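Local coordinates for Ycf54-like protein (PDB 5M2P) that probably serves as an accessory component of the Mg-protoporphyrin IX monomethylester cyclase, supporting protochlorophyllide formation on the route to chlorophyll, at residues Tyr9-Gln14 with Ala50-Pro55; Lys15-Leu18 with Pro22-Glu25; Phe94-Pro97 with Asp103-Ala106; Glu25-Arg30 with Lys76-Trp81. All blocks are in the same frame, centred on the assembly; numbering follows the deposited sequence. Where two conformers were deposited one is given.

Overall arrangement
The four contacts surround one antiparallel sheet of strands ordered 43-47, 68-73, 5-13, 90-96. Interactions 1 and 3 cover one face and use the neighbouring strands 5-13 and 90-96; their centres are 11 Å apart and they meet directly through F51 and F94. Interactions 2 and 4, centres 12 Å apart, occupy the other face, share E25 and helix 21-36, and touch where F23 packs on W81. Along the chain, interaction 2 lies between the two halves of interaction 1, interaction 4 crosses interaction 1, and interaction 3 comes last. Interactions 2 and 3 are farthest apart, with centres 23 Å apart. The sheet is thus packed on both faces, giving this single compact chain two layers of core.

Interaction 1: residues Tyr9-Gln14 with Ala50-Pro55; sequences YALASQ and AFLNAP
F51 lies across the ring of Y9, and beside this pair L52 meets L11; these four buried residues make the whole contact, which covers 195 Å². The F51 rim does the touching: CE1 sits 3.8 Å above the Y9 plane, displaced toward the edge of the ring, and F51 CZ reaches Y9 CG at 3.7 Å. With the planes 40° apart and the centroids 5.0 Å apart, the rings are neither stacked nor edge-to-face. Both residues have CG between backbone N and carbonyl carbon (chi1 70° in each), a conformation that brings the two rings together from opposite sides of the interface. Structurally, this is a 3-10 turn, closed by N53 N to A50 O at 3.1 Å, laid on one face of the antiparallel sheet through strand 5-13. The leucines meet more sparsely, crossing at about a right angle with a methyl contact of 3.9 Å from L11 CD2 to L52 CD2. A60 of helix 58-63 touches both Y9 and L52. Packing gives way to solvent along the 3-10 turn and just past it: N53 and P55 are exposed and make no contact with residues 9-14, and N53 uses OD1 to accept a hydrogen bond from K61 NZ.

Interaction 2: residues Lys15-Leu18 with Pro22-Glu25; sequences KFLL and PFEE
L17 brings its isobutyl end up to two side chains of the following helix: E24 OE2 lies against its branch point and both methyls, while CD1 alone also reaches F23. Against E24 the two side chains cross at about a right angle. The carboxylate oxygen OE2 of E24 comes closest to L17 CD2, at 3.3 Å, with L17 CG at 3.5 Å and L17 CD1 at 4.0 Å. No hydrogen bond is involved; this is van der Waals contact between a polar atom and aliphatic carbon. E24 reaches there through a bend in its chain at chi2 (-63°), which folds the carboxylate back toward the shorter helix.

F23 is approached differently. Its ring and L17 cross obliquely, and L17 CD1 lies 4.1 Å from F23 CD2, over neither a clear face nor a clear edge. The L17 side chain starts off to the side of the second helix, and with CG turned opposite the backbone N (chi1 -154°) its two methyls are carried across to F23 and E24. Replacing L17 with alanine would probably open a gap beside F23 CD2 and deprive the E24 carboxylate of the aliphatic surface against which it rests.

L17 and F23 both continue inward, touching L86 of helix 76-86, while V69 meets L17 and I71 meets F23 from strand 68-73. The contact thus joins two consecutive helices linked by a short connection, the short 14-18 and the long 21-36, which pack apolar side chains on one face of the antiparallel sheet.

Interaction 3: residues Phe94-Pro97 with Asp103-Ala106; sequences FEAP and DPLA
This is a small apolar contact over one face of the sheet, at its outermost strand 90-96, where the tail following that strand doubles back and sets P104 against F94 and A96. A single atom serves both partners: P104 CB lies 3.9 Å from F94 CE1 and 4.1 Å from A96 CB. F94 holds CG between its backbone N and carbonyl carbon (chi1 58°), which presents the ring edge to the proline; P104 CB lies in the ring plane, and the two side chains meet at about a right angle. F94 and A96, two residues apart on the strand, both direct their CB atoms toward the tail. P104 gives the largest single share of the buried surface, 61 of the 136 Å². F94 also meets the ring of F51, and Y7 on strand 5-13 touches both A96 and P104.

The tail is shaped by its own backbone. D103 to A106 form a type I beta turn, with A106 N bonded to D103 O at 3.2 Å. Within it, D103 closes an Asx turn by accepting L105 N at 2.9 Å through OD1. That bond is bent, at 150°, and the donor approaches from above the carboxylate plane, 47° out of it. A backbone hydrogen bond ties A106 to A50, but none joins the two segments. Polar bonds local to D103-A106 thus fix the shape of the turn, while between these two segments the attachment is purely hydrophobic and depends on shape and burial.

Interaction 4: residues Glu25-Arg30 with Lys76-Trp81; sequences EVLKER and KSFIVW
R30 lays its guanidinium flat over the F78 ring, the planes only 20° apart, with F78 CD1 3.4 Å above the centre of the guanidinium. R30 NE lies over one face of the F78 ring, 3.5 Å above its plane and offset toward the rim. The arginine gets there at full stretch: CG is anti to the backbone N (chi1 -171°) and the chain runs extended to NE, carrying the group across the gap between helices. F78 also reaches out with CG anti to its N, and the two side chains run past each other in opposite directions. L27 meets the same ring differently, CD2 lying in the ring plane 3.5 Å from F78 CZ. V26 and W81 come from opposite directions, V26 CG1 meeting W81 CH2 at 3.5 Å obliquely to the indole. With a methionine at R30 the guanidinium is gone, which would probably leave the F78 face without its flat cover and F43 without its cation partner. The axes of segments 25-30 and 76-81 come within 13.7 Å, nearly antiparallel at 157°. Their helices lie side by side on one face of the sheet, where L27 and F78 both rest on I71 of strand 68-73 and I79 reaches Y8 of strand 5-13.

Interaction 1: residues Tyr9-Gln14 with Ala50-Pro55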
loop_
_atom_site.group_PDB
_atom_site.type_symbol
_atom_site.label_atom_id
_atom_site.label_comp_id
_atom_site.label_asym_id
_atom_site.label_seq_id
_atom_site.Cartn_x
_atom_site.Cartn_y
_atom_site.Cartn_z
ATOM N N TYR A 9 0.495 -0.393 -5.300
ATOM C CA TYR A 9 -0.043 -0.896 -4.056
ATOM C C TYR A 9 -0.115 -2.408 -4.035
ATOM O O TYR A 9 -0.276 -3.068 -5.069
ATOM C CB TYR A 9 -1.433 -0.297 -3.727
ATOM C CG TYR A 9 -2.546 -0.768 -4.631
ATOM C CD1 TYR A 9 -3.202 -1.976 -4.393
ATOM C CD2 TYR A 9 -2.898 -0.062 -5.779
ATOM C CE1 TYR A 9 -4.175 -2.444 -5.249
ATOM C CE2 TYR A 9 -3.903 -0.505 -6.630
ATOM C CZ TYR A 9 -4.530 -1.712 -6.372
ATOM O OH TYR A 9 -5.485 -2.180 -7.233
ATOM N N ALA A 10 -0.056 -2.902 -2.801
ATOM C CA ALA A 10 -0.396 -4.278 -2.457
ATOM C C ALA A 10 -1.458 -4.194 -1.353
ATOM O O ALA A 10 -1.186 -3.648 -0.297
ATOM C CB ALA A 10 0.843 -5.027 -1.964
ATOM N N LEU A 11 -2.642 -4.725 -1.626
ATOM C CA LEU A 11 -3.771 -4.672 -0.704
ATOM C C LEU A 11 -3.987 -6.026 -0.060
ATOM O O LEU A 11 -4.076 -7.028 -0.751
ATOM C CB LEU A 11 -5.013 -4.287 -1.485
ATOM C CG LEU A 11 -6.255 -4.030 -0.633
ATOM C CD1 LEU A 11 -6.193 -2.680 0.027
ATOM C CD2 LEU A 11 -7.475 -4.100 -1.514
ATOM N N ALA A 12 -4.060 -6.034 1.258
ATOM C CA ALA A 12 -4.257 -7.218 2.054
ATOM C C ALA A 12 -5.503 -7.031 2.933
ATOM O O ALA A 12 -5.969 -5.914 3.141
ATOM C CB ALA A 12 -3.069 -7.397 2.992
ATOM N N SER A 13 -5.976 -8.128 3.517
ATOM C CA SER A 13 -6.919 -8.026 4.621
ATOM C C SER A 13 -6.144 -7.613 5.871
ATOM O O SER A 13 -4.974 -7.910 6.034
ATOM C CB SER A 13 -7.644 -9.351 4.856
ATOM O OG SER A 13 -6.744 -10.325 5.376
ATOM N N GLN A 14 -6.828 -6.932 6.795
ATOM C CA GLN A 14 -6.231 -6.639 8.093
ATOM C C GLN A 14 -5.867 -7.924 8.839
ATOM O O GLN A 14 -4.821 -8.011 9.435
ATOM C CB GLN A 14 -7.159 -5.720 8.891
ATOM C CG GLN A 14 -7.228 -4.339 8.208
ATOM C CD GLN A 14 -8.189 -3.397 8.884
ATOM O OE1 GLN A 14 -8.475 -3.537 10.082
ATOM N NE2 GLN A 14 -8.693 -2.450 8.123
ATOM N N ALA A 50 -8.577 5.016 1.234
ATOM C CA ALA A 50 -9.580 5.723 0.456
ATOM C C ALA A 50 -9.387 5.574 -1.046
ATOM O O ALA A 50 -10.323 5.721 -1.823
ATOM C CB ALA A 50 -9.546 7.188 0.820
ATOM N N PHE A 51 -8.168 5.275 -1.490
ATOM C CA PHE A 51 -7.961 5.121 -2.944
ATOM C C PHE A 51 -8.817 4.029 -3.564
ATOM O O PHE A 51 -9.111 4.067 -4.758
ATOM C CB PHE A 51 -6.474 4.959 -3.334
ATOM C CG PHE A 51 -5.816 3.643 -2.935
ATOM C CD1 PHE A 51 -6.162 2.441 -3.542
ATOM C CD2 PHE A 51 -4.768 3.629 -2.012
ATOM C CE1 PHE A 51 -5.508 1.254 -3.219
ATOM C CE2 PHE A 51 -4.140 2.437 -1.673
ATOM C CZ PHE A 51 -4.509 1.270 -2.279
ATOM N N LEU A 52 -9.237 3.062 -2.749
ATOM C CA LEU A 52 -9.999 1.947 -3.252
ATOM C C LEU A 52 -11.361 2.348 -3.788
ATOM O O LEU A 52 -11.981 1.568 -4.510
ATOM C CB LEU A 52 -10.131 0.894 -2.157
ATOM C CG LEU A 52 -10.381 -0.541 -2.568
ATOM C CD1 LEU A 52 -9.392 -1.031 -3.631
ATOM C CD2 LEU A 52 -10.314 -1.371 -1.300
ATOM N N ASN A 53 -11.828 3.566 -3.442
ATOM C CA ASN A 53 -13.110 4.060 -3.941
ATOM C C ASN A 53 -13.037 4.701 -5.340
ATOM O O ASN A 53 -14.048 5.070 -5.921
ATOM C CB ASN A 53 -13.702 5.088 -2.976
ATOM C CG ASN A 53 -14.187 4.485 -1.689
ATOM O OD1 ASN A 53 -14.456 3.280 -1.599
ATOM N ND2 ASN A 53 -14.258 5.322 -0.658
ATOM N N ALA A 54 -11.843 4.810 -5.900
ATOM C CA ALA A 54 -11.680 5.442 -7.211
ATOM C C ALA A 54 -12.280 4.551 -8.275
ATOM O O ALA A 54 -12.116 3.335 -8.231
ATOM C CB ALA A 54 -10.237 5.692 -7.518
ATOM N N PRO A 55 -12.955 5.121 -9.288
ATOM C CA PRO A 55 -13.552 4.278 -10.316
ATOM C C PRO A 55 -12.567 3.369 -11.046
ATOM O O PRO A 55 -12.941 2.252 -11.411
ATOM C CB PRO A 55 -14.202 5.277 -11.254
ATOM C CG PRO A 55 -14.452 6.487 -10.425
ATOM C CD PRO A 55 -13.375 6.533 -9.397
#

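Interaction 2: residues Lys15-Leu18 with Pro22-Glu25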
loop_
_atom_site.group_PDB
_atom_site.type_symbol
_atom_site.label_atom_id
_atom_site.label_comp_id
_atom_site.label_asym_id
_atom_site.label_seq_id
_atom_site.Cartn_x
_atom_site.Cartn_y
_atom_site.Cartn_z
ATOM N N LYS A 15 -6.753 -8.921 8.755
ATOM C CA LYS A 15 -6.532 -10.225 9.355
ATOM C C LYS A 15 -5.219 -10.885 8.883
ATOM O O LYS A 15 -4.396 -11.360 9.665
ATOM C CB LYS A 15 -7.748 -11.106 9.012
ATOM C CG LYS A 15 -7.770 -12.514 9.575
ATOM C CD LYS A 15 -9.008 -13.270 9.082
ATOM C CE LYS A 15 -9.139 -14.655 9.722
ATOM N NZ LYS A 15 -10.517 -15.204 9.613
ATOM N N PHE A 16 -5.005 -10.872 7.569
ATOM C CA PHE A 16 -3.812 -11.469 6.993
ATOM C C PHE A 16 -2.564 -10.749 7.408
ATOM O O PHE A 16 -1.564 -11.364 7.817
ATOM C CB PHE A 16 -3.932 -11.516 5.468
ATOM C CG PHE A 16 -2.653 -11.909 4.767
ATOM C CD1 PHE A 16 -2.270 -13.212 4.707
ATOM C CD2 PHE A 16 -1.848 -10.976 4.174
ATOM C CE1 PHE A 16 -1.114 -13.579 4.070
ATOM C CE2 PHE A 16 -0.690 -11.348 3.513
ATOM C CZ PHE A 16 -0.313 -12.641 3.513
ATOM N N LEU A 17 -2.580 -9.421 7.281
ATOM C CA LEU A 17 -1.368 -8.702 7.571
ATOM C C LEU A 17 -0.956 -8.850 9.066
ATOM O O LEU A 17 0.220 -8.833 9.408
ATOM C CB LEU A 17 -1.529 -7.263 7.134
ATOM C CG LEU A 17 -0.237 -6.582 6.811
ATOM C CD1 LEU A 17 0.465 -7.272 5.662
ATOM C CD2 LEU A 17 -0.542 -5.145 6.496
ATOM N N LEU A 18 -1.937 -9.065 9.947
ATOM C CA LEU A 18 -1.645 -9.344 11.359
ATOM C C LEU A 18 -0.947 -10.694 11.616
ATOM O O LEU A 18 -0.318 -10.891 12.638
ATOM C CB LEU A 18 -2.933 -9.261 12.182
ATOM C CG LEU A 18 -3.417 -7.841 12.433
ATOM C CD1 LEU A 18 -4.908 -7.845 12.734
ATOM C CD2 LEU A 18 -2.607 -7.224 13.567
ATOM N N PRO A 22 6.865 -10.749 10.908
ATOM C CA PRO A 22 8.215 -10.550 10.372
ATOM C C PRO A 22 8.203 -9.519 9.233
ATOM O O PRO A 22 9.100 -8.691 9.146
ATOM C CB PRO A 22 8.616 -11.963 9.889
ATOM C CG PRO A 22 7.877 -12.864 10.809
ATOM C CD PRO A 22 6.549 -12.181 11.050
ATOM N N PHE A 23 7.173 -9.550 8.389
ATOM C CA PHE A 23 7.043 -8.563 7.318
ATOM C C PHE A 23 6.935 -7.138 7.879
ATOM O O PHE A 23 7.577 -6.194 7.388
ATOM C CB PHE A 23 5.841 -8.879 6.408
ATOM C CG PHE A 23 5.548 -7.793 5.400
ATOM C CD1 PHE A 23 6.283 -7.709 4.247
ATOM C CD2 PHE A 23 4.577 -6.856 5.624
ATOM C CE1 PHE A 23 6.049 -6.711 3.341
ATOM C CE2 PHE A 23 4.337 -5.850 4.715
ATOM C CZ PHE A 23 5.073 -5.773 3.573
ATOM N N GLU A 24 6.081 -6.969 8.867
ATOM C CA GLU A 24 5.940 -5.665 9.467
ATOM C C GLU A 24 7.255 -5.209 10.081
ATOM O O GLU A 24 7.570 -4.023 10.036
ATOM C CB GLU A 24 4.831 -5.677 10.501
ATOM C CG GLU A 24 3.437 -5.759 9.912
ATOM C CD GLU A 24 3.106 -4.541 9.063
ATOM O OE1 GLU A 24 3.617 -3.434 9.341
ATOM O OE2 GLU A 24 2.349 -4.676 8.102
ATOM N N GLU A 25 8.041 -6.128 10.639
ATOM C CA GLU A 25 9.360 -5.766 11.157
ATOM C C GLU A 25 10.301 -5.306 10.047
ATOM O O GLU A 25 11.085 -4.385 10.238
ATOM C CB GLU A 25 10.001 -6.935 11.951
ATOM C CG GLU A 25 11.401 -6.653 12.495
ATOM C CD GLU A 25 11.441 -5.443 13.409
ATOM O OE1 GLU A 25 10.505 -5.273 14.223
ATOM O OE2 GLU A 25 12.406 -4.658 13.309
#

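Interaction 3: residues Phe94-Pro97 with Asp103-Ala106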
loop_
_atom_site.group_PDB
_atom_site.type_symbol
_atom_site.label_atom_id
_atom_site.label_comp_id
_atom_site.label_asym_id
_atom_site.label_seq_id
_atom_site.Cartn_x
_atom_site.Cartn_y
_atom_site.Cartn_z
ATOM N N PHE A 94 -1.992 3.438 -9.546
ATOM C CA PHE A 94 -2.865 4.569 -9.840
ATOM C C PHE A 94 -2.045 5.844 -9.837
ATOM O O PHE A 94 -0.984 5.914 -9.237
ATOM C CB PHE A 94 -4.023 4.679 -8.835
ATOM C CG PHE A 94 -3.597 4.815 -7.408
ATOM C CD1 PHE A 94 -3.269 6.042 -6.879
ATOM C CD2 PHE A 94 -3.543 3.716 -6.572
ATOM C CE1 PHE A 94 -2.897 6.181 -5.549
ATOM C CE2 PHE A 94 -3.179 3.840 -5.238
ATOM C CZ PHE A 94 -2.838 5.051 -4.712
ATOM N N GLU A 95 -2.528 6.869 -10.523
ATOM C CA GLU A 95 -1.916 8.176 -10.506
ATOM C C GLU A 95 -2.628 9.056 -9.458
ATOM O O GLU A 95 -3.862 9.005 -9.289
ATOM C CB GLU A 95 -2.011 8.838 -11.885
ATOM C CG GLU A 95 -1.558 7.964 -13.038
ATOM C CD GLU A 95 -0.078 7.747 -13.054
ATOM O OE1 GLU A 95 0.659 8.763 -13.037
ATOM O OE2 GLU A 95 0.344 6.561 -13.112
ATOM N N ALA A 96 -1.873 9.909 -8.779
ATOM C CA ALA A 96 -2.447 10.831 -7.794
ATOM C C ALA A 96 -1.500 11.991 -7.584
ATOM O O ALA A 96 -0.297 11.848 -7.827
ATOM C CB ALA A 96 -2.694 10.130 -6.477
ATOM N N PRO A 97 -2.011 13.138 -7.106
ATOM C CA PRO A 97 -3.407 13.394 -6.811
ATOM C C PRO A 97 -4.270 13.548 -8.047
ATOM O O PRO A 97 -3.823 14.054 -9.063
ATOM C CB PRO A 97 -3.362 14.736 -6.083
ATOM C CG PRO A 97 -2.208 15.433 -6.695
ATOM C CD PRO A 97 -1.187 14.331 -6.844
ATOM N N ASP A 103 -5.847 12.287 -2.096
ATOM C CA ASP A 103 -4.817 11.975 -1.117
ATOM C C ASP A 103 -4.559 10.480 -1.177
ATOM O O ASP A 103 -5.370 9.677 -0.698
ATOM C CB ASP A 103 -5.274 12.354 0.288
ATOM C CG ASP A 103 -4.220 12.076 1.337
ATOM O OD1 ASP A 103 -3.173 11.453 1.020
ATOM O OD2 ASP A 103 -4.453 12.480 2.495
ATOM N N PRO A 104 -3.432 10.092 -1.766
ATOM C CA PRO A 104 -3.177 8.675 -1.953
ATOM C C PRO A 104 -3.033 7.902 -0.635
ATOM O O PRO A 104 -3.174 6.671 -0.635
ATOM C CB PRO A 104 -1.851 8.644 -2.751
ATOM C CG PRO A 104 -1.230 9.960 -2.490
ATOM C CD PRO A 104 -2.361 10.922 -2.326
ATOM N N LEU A 105 -2.727 8.597 0.454
ATOM C CA LEU A 105 -2.488 7.977 1.748
ATOM C C LEU A 105 -3.646 8.085 2.727
ATOM O O LEU A 105 -3.521 7.651 3.864
ATOM C CB LEU A 105 -1.214 8.545 2.384
ATOM C CG LEU A 105 -0.001 8.490 1.452
ATOM C CD1 LEU A 105 1.209 9.055 2.177
ATOM C CD2 LEU A 105 0.298 7.083 0.916
ATOM N N ALA A 106 -4.785 8.610 2.291
ATOM C CA ALA A 106 -5.920 8.788 3.205
ATOM C C ALA A 106 -6.560 7.445 3.546
ATOM O O ALA A 106 -6.668 6.558 2.696
ATOM C CB ALA A 106 -6.964 9.712 2.598
#

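Interaction 4: residues Glu25-Arg30 with Lys76-Trp81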
loop_
_atom_site.group_PDB
_atom_site.type_symbol
_atom_site.label_atom_id
_atom_site.label_comp_id
_atom_site.label_asym_id
_atom_site.label_seq_id
_atom_site.Cartn_x
_atom_site.Cartn_y
_atom_site.Cartn_z
ATOM N N GLU A 25 8.041 -6.128 10.639
ATOM C CA GLU A 25 9.360 -5.766 11.157
ATOM C C GLU A 25 10.301 -5.306 10.047
ATOM O O GLU A 25 11.085 -4.385 10.238
ATOM C CB GLU A 25 10.001 -6.935 11.951
ATOM C CG GLU A 25 11.401 -6.653 12.495
ATOM C CD GLU A 25 11.441 -5.443 13.409
ATOM O OE1 GLU A 25 10.505 -5.273 14.223
ATOM O OE2 GLU A 25 12.406 -4.658 13.309
ATOM N N VAL A 26 10.220 -5.928 8.875
ATOM C CA VAL A 26 11.008 -5.493 7.737
ATOM C C VAL A 26 10.654 -4.059 7.375
ATOM O O VAL A 26 11.544 -3.254 7.113
ATOM C CB VAL A 26 10.845 -6.407 6.497
ATOM C CG1 VAL A 26 11.547 -5.826 5.288
ATOM C CG2 VAL A 26 11.394 -7.796 6.799
ATOM N N LEU A 27 9.361 -3.741 7.383
ATOM C CA LEU A 27 8.944 -2.369 7.049
ATOM C C LEU A 27 9.434 -1.380 8.095
ATOM O O LEU A 27 9.876 -0.293 7.752
ATOM C CB LEU A 27 7.432 -2.263 6.957
ATOM C CG LEU A 27 6.722 -3.015 5.855
ATOM C CD1 LEU A 27 5.261 -2.619 5.832
ATOM C CD2 LEU A 27 7.376 -2.689 4.542
ATOM N N LYS A 28 9.333 -1.737 9.374
ATOM C CA LYS A 28 9.870 -0.863 10.442
ATOM C C LYS A 28 11.367 -0.635 10.246
ATOM O O LYS A 28 11.844 0.499 10.322
ATOM C CB LYS A 28 9.603 -1.491 11.803
ATOM C CG LYS A 28 10.081 -0.661 12.981
ATOM C CD LYS A 28 10.174 -1.505 14.247
ATOM C CE LYS A 28 10.663 -0.706 15.442
ATOM N NZ LYS A 28 9.520 -0.058 16.146
ATOM N N GLU A 29 12.118 -1.702 9.981
ATOM C CA GLU A 29 13.548 -1.565 9.748
ATOM C C GLU A 29 13.852 -0.726 8.529
ATOM O O GLU A 29 14.808 0.045 8.525
ATOM C CB GLU A 29 14.224 -2.933 9.646
ATOM C CG GLU A 29 14.402 -3.592 11.006
ATOM C CD GLU A 29 15.152 -2.685 11.977
ATOM O OE1 GLU A 29 16.301 -2.298 11.650
ATOM O OE2 GLU A 29 14.581 -2.333 13.045
ATOM N N ARG A 30 13.010 -0.840 7.504
ATOM C CA ARG A 30 13.210 -0.053 6.296
ATOM C C ARG A 30 12.990 1.443 6.591
ATOM O O ARG A 30 13.775 2.272 6.162
ATOM C CB ARG A 30 12.284 -0.523 5.177
ATOM C CG ARG A 30 12.564 0.091 3.815
ATOM C CD ARG A 30 11.477 -0.333 2.822
ATOM N NE ARG A 30 11.649 0.200 1.457
ATOM C CZ ARG A 30 12.464 -0.330 0.545
ATOM N NH1 ARG A 30 13.193 -1.403 0.840
ATOM N NH2 ARG A 30 12.558 0.216 -0.656
ATOM N N LYS A 76 8.151 1.138 -7.610
ATOM C CA LYS A 76 7.528 -0.086 -8.138
ATOM C C LYS A 76 8.263 -1.340 -7.662
ATOM O O LYS A 76 7.650 -2.349 -7.353
ATOM C CB LYS A 76 7.422 -0.079 -9.673
ATOM C CG LYS A 76 6.547 -1.209 -10.221
ATOM C CD LYS A 76 6.357 -1.172 -11.731
ATOM C CE LYS A 76 5.184 -2.044 -12.136
ATOM N NZ LYS A 76 4.920 -1.983 -13.598
ATOM N N SER A 77 9.583 -1.276 -7.639
ATOM C CA SER A 77 10.308 -2.488 -7.320
ATOM C C SER A 77 10.058 -2.934 -5.887
ATOM O O SER A 77 10.084 -4.128 -5.610
ATOM C CB SER A 77 11.782 -2.317 -7.605
ATOM O OG SER A 77 12.391 -1.363 -6.783
ATOM N N PHE A 78 9.758 -2.003 -4.988
ATOM C CA PHE A 78 9.437 -2.346 -3.621
ATOM C C PHE A 78 8.129 -3.123 -3.570
ATOM O O PHE A 78 8.012 -4.129 -2.876
ATOM C CB PHE A 78 9.392 -1.094 -2.739
ATOM C CG PHE A 78 9.012 -1.391 -1.333
ATOM C CD1 PHE A 78 9.828 -2.179 -0.539
ATOM C CD2 PHE A 78 7.826 -0.919 -0.794
ATOM C CE1 PHE A 78 9.484 -2.480 0.753
ATOM C CE2 PHE A 78 7.482 -1.221 0.522
ATOM C CZ PHE A 78 8.323 -2.005 1.288
ATOM N N ILE A 79 7.140 -2.704 -4.346
ATOM C CA ILE A 79 5.861 -3.415 -4.356
ATOM C C ILE A 79 5.969 -4.774 -5.032
ATOM O O ILE A 79 5.301 -5.697 -4.634
ATOM C CB ILE A 79 4.723 -2.520 -4.902
ATOM C CG1 ILE A 79 4.557 -1.272 -4.023
ATOM C CG2 ILE A 79 3.417 -3.289 -4.976
ATOM C CD1 ILE A 79 4.145 -1.553 -2.606
ATOM N N VAL A 80 6.849 -4.917 -6.019
ATOM C CA VAL A 80 7.107 -6.221 -6.602
ATOM C C VAL A 80 7.591 -7.166 -5.492
ATOM O O VAL A 80 7.122 -8.311 -5.383
ATOM C CB VAL A 80 8.164 -6.122 -7.735
ATOM C CG1 VAL A 80 8.633 -7.508 -8.155
ATOM C CG2 VAL A 80 7.574 -5.366 -8.909
ATOM N N TRP A 81 8.516 -6.688 -4.671
ATOM C CA TRP A 81 9.029 -7.462 -3.533
ATOM C C TRP A 81 7.915 -7.784 -2.549
ATOM O O TRP A 81 7.796 -8.900 -2.095
ATOM C CB TRP A 81 10.175 -6.743 -2.815
ATOM C CG TRP A 81 10.544 -7.379 -1.491
ATOM C CD1 TRP A 81 11.298 -8.486 -1.305
ATOM C CD2 TRP A 81 10.076 -6.975 -0.189
ATOM N NE1 TRP A 81 11.341 -8.802 0.028
ATOM C CE2 TRP A 81 10.598 -7.889 0.734
ATOM C CE3 TRP A 81 9.258 -5.928 0.275
ATOM C CZ2 TRP A 81 10.341 -7.799 2.090
ATOM C CZ3 TRP A 81 9.015 -5.831 1.616
ATOM C CH2 TRP A 81 9.558 -6.754 2.514
#